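Local coordinates for protein metallocarboxypeptidase (Trypanosoma cruzi, PDB 3DWC) that probably removes C-terminal amino acids other than proline from peptides, as a metal-dependent carboxypeptidase of the M32 family, at residues L201-F207 against F326-F332. Coordinates in Å, arbitrary orientation, origin at the centre of the assembly. Numbering follows the deposited sequence.
Sequences LEPKGPF and FGDQPAF
The carboxamide of Gln-329 makes two hydrogen bonds with the backbone of Lys-204. Lys-204 N donates to Gln-329 OE1 (2.9 Å), and Gln-329 NE2 donates to Lys-204 O (3.0 Å). Both bonds are nearly straight. A p, t rotamer carries the amide across. The chain runs extended from Leu-201, with a cis peptide between Gly-205 and Pro-206, just before Phe-207. Opposite, Gly-327 leaves helix 312-326 with positive phi, and Gln-329 opens a type I turn, closed by Phe-332 N to Gln-329 O (3.0 Å). The nearest CA pairs are Leu-201 to Ala-331 (5.1 Å) and Phe-207 to Phe-326 (6.6 Å). Ala-331 CB lies 3.6 Å from Leu-201 O and 4.1 Å from Pro-203 CG. The edge of the Phe-207 ring (m rotamer) meets the face of Phe-326, centroids 5.1 Å apart, planes at 61°. Phe-207 CE2 touches Phe-332 CZ (3.9 Å), and Phe-258 joins all three rings. The contact links the loops leading into helices 209-222 and 334-341, away from the metal site. The amide bonds use main-chain groups of Lys-204, so they do not depend on its side chain.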
# COMPACT_ATOMS: atom_id res chain seq x y z
N LEU B 201 -35.79 -6.79 -22.40
CA LEU B 201 -35.87 -7.55 -21.16
C LEU B 201 -34.69 -7.13 -20.27
O LEU B 201 -33.51 -7.26 -20.67
CB LEU B 201 -35.82 -9.03 -21.45
CG LEU B 201 -36.76 -9.56 -22.54
CD1 LEU B 201 -36.49 -11.03 -22.80
CD2 LEU B 201 -38.23 -9.36 -22.16
N GLU B 202 -35.02 -6.59 -19.10
CA GLU B 202 -34.02 -6.22 -18.14
C GLU B 202 -33.46 -7.46 -17.45
O GLU B 202 -34.22 -8.33 -16.99
CB GLU B 202 -34.58 -5.29 -17.06
CG GLU B 202 -34.68 -3.85 -17.51
CD GLU B 202 -33.35 -3.24 -17.81
OE1 GLU B 202 -33.23 -2.69 -18.93
OE2 GLU B 202 -32.42 -3.31 -16.95
N PRO B 203 -32.14 -7.55 -17.36
CA PRO B 203 -31.59 -8.63 -16.54
C PRO B 203 -32.12 -8.62 -15.10
O PRO B 203 -32.16 -7.56 -14.46
CB PRO B 203 -30.10 -8.36 -16.59
CG PRO B 203 -29.92 -7.65 -17.92
CD PRO B 203 -31.08 -6.74 -17.98
N LYS B 204 -32.52 -9.79 -14.60
CA LYS B 204 -33.01 -9.94 -13.22
C LYS B 204 -31.99 -10.50 -12.23
O LYS B 204 -31.49 -11.60 -12.39
CB LYS B 204 -34.28 -10.79 -13.24
CG LYS B 204 -35.46 -10.04 -13.90
CD LYS B 204 -36.25 -10.90 -14.87
CE LYS B 204 -37.75 -10.47 -14.98
NZ LYS B 204 -38.57 -11.35 -14.11
N GLY B 205 -31.70 -9.74 -11.18
CA GLY B 205 -30.81 -10.19 -10.11
C GLY B 205 -31.51 -11.06 -9.06
O GLY B 205 -32.68 -11.39 -9.20
N PRO B 206 -30.78 -11.44 -7.99
CA PRO B 206 -29.39 -11.09 -7.68
C PRO B 206 -28.34 -11.67 -8.62
O PRO B 206 -28.52 -12.75 -9.21
CB PRO B 206 -29.18 -11.61 -6.25
CG PRO B 206 -30.36 -12.46 -5.94
CD PRO B 206 -31.42 -12.25 -6.93
N PHE B 207 -27.25 -10.91 -8.77
CA PHE B 207 -26.04 -11.34 -9.44
C PHE B 207 -24.95 -11.39 -8.37
O PHE B 207 -24.42 -10.35 -7.97
CB PHE B 207 -25.69 -10.34 -10.55
CG PHE B 207 -26.79 -10.20 -11.57
CD1 PHE B 207 -27.53 -9.03 -11.66
CD2 PHE B 207 -27.14 -11.27 -12.39
CE1 PHE B 207 -28.55 -8.92 -12.57
CE2 PHE B 207 -28.17 -11.15 -13.30
CZ PHE B 207 -28.87 -9.97 -13.39
N PHE B 326 -23.79 -16.60 -14.51
CA PHE B 326 -24.96 -16.27 -13.66
C PHE B 326 -26.08 -17.26 -13.80
O PHE B 326 -26.98 -17.28 -12.95
CB PHE B 326 -25.51 -14.86 -13.97
CG PHE B 326 -24.52 -13.75 -13.76
CD1 PHE B 326 -23.86 -13.59 -12.54
CD2 PHE B 326 -24.24 -12.87 -14.74
CE1 PHE B 326 -22.93 -12.58 -12.38
CE2 PHE B 326 -23.33 -11.86 -14.55
CZ PHE B 326 -22.68 -11.73 -13.40
N GLY B 327 -26.06 -18.08 -14.85
CA GLY B 327 -27.16 -18.99 -15.11
C GLY B 327 -28.09 -18.37 -16.13
O GLY B 327 -28.16 -17.13 -16.23
N ASP B 328 -28.78 -19.21 -16.91
CA ASP B 328 -29.60 -18.71 -18.01
C ASP B 328 -30.85 -17.95 -17.56
O ASP B 328 -31.52 -18.32 -16.57
CB ASP B 328 -30.07 -19.85 -18.93
CG ASP B 328 -30.28 -19.40 -20.38
OD1 ASP B 328 -30.55 -20.28 -21.21
OD2 ASP B 328 -30.15 -18.20 -20.72
N GLN B 329 -31.19 -16.92 -18.33
CA GLN B 329 -32.47 -16.24 -18.20
C GLN B 329 -32.74 -15.56 -19.51
O GLN B 329 -31.82 -15.38 -20.28
CB GLN B 329 -32.48 -15.24 -17.04
CG GLN B 329 -31.33 -14.25 -16.99
CD GLN B 329 -31.58 -13.15 -15.98
OE1 GLN B 329 -32.22 -12.16 -16.31
NE2 GLN B 329 -31.05 -13.31 -14.76
N PRO B 330 -34.02 -15.24 -19.81
CA PRO B 330 -34.44 -14.69 -21.10
C PRO B 330 -33.68 -13.43 -21.56
O PRO B 330 -33.39 -13.31 -22.73
CB PRO B 330 -35.92 -14.39 -20.86
CG PRO B 330 -36.33 -15.40 -19.87
CD PRO B 330 -35.18 -15.46 -18.93
N ALA B 331 -33.33 -12.56 -20.63
CA ALA B 331 -32.55 -11.35 -20.93
C ALA B 331 -31.22 -11.63 -21.60
O ALA B 331 -30.69 -10.75 -22.28
CB ALA B 331 -32.30 -10.53 -19.63
N PHE B 332 -30.66 -12.83 -21.38
CA PHE B 332 -29.27 -13.16 -21.81
C PHE B 332 -29.15 -13.71 -23.23
O PHE B 332 -28.74 -14.87 -23.45
CB PHE B 332 -28.62 -14.14 -20.84
CG PHE B 332 -28.35 -13.61 -19.45
CD1 PHE B 332 -28.39 -12.24 -19.15
CD2 PHE B 332 -28.03 -14.50 -18.44
CE1 PHE B 332 -28.13 -11.79 -17.90
CE2 PHE B 332 -27.77 -14.04 -17.15
CZ PHE B 332 -27.82 -12.66 -16.88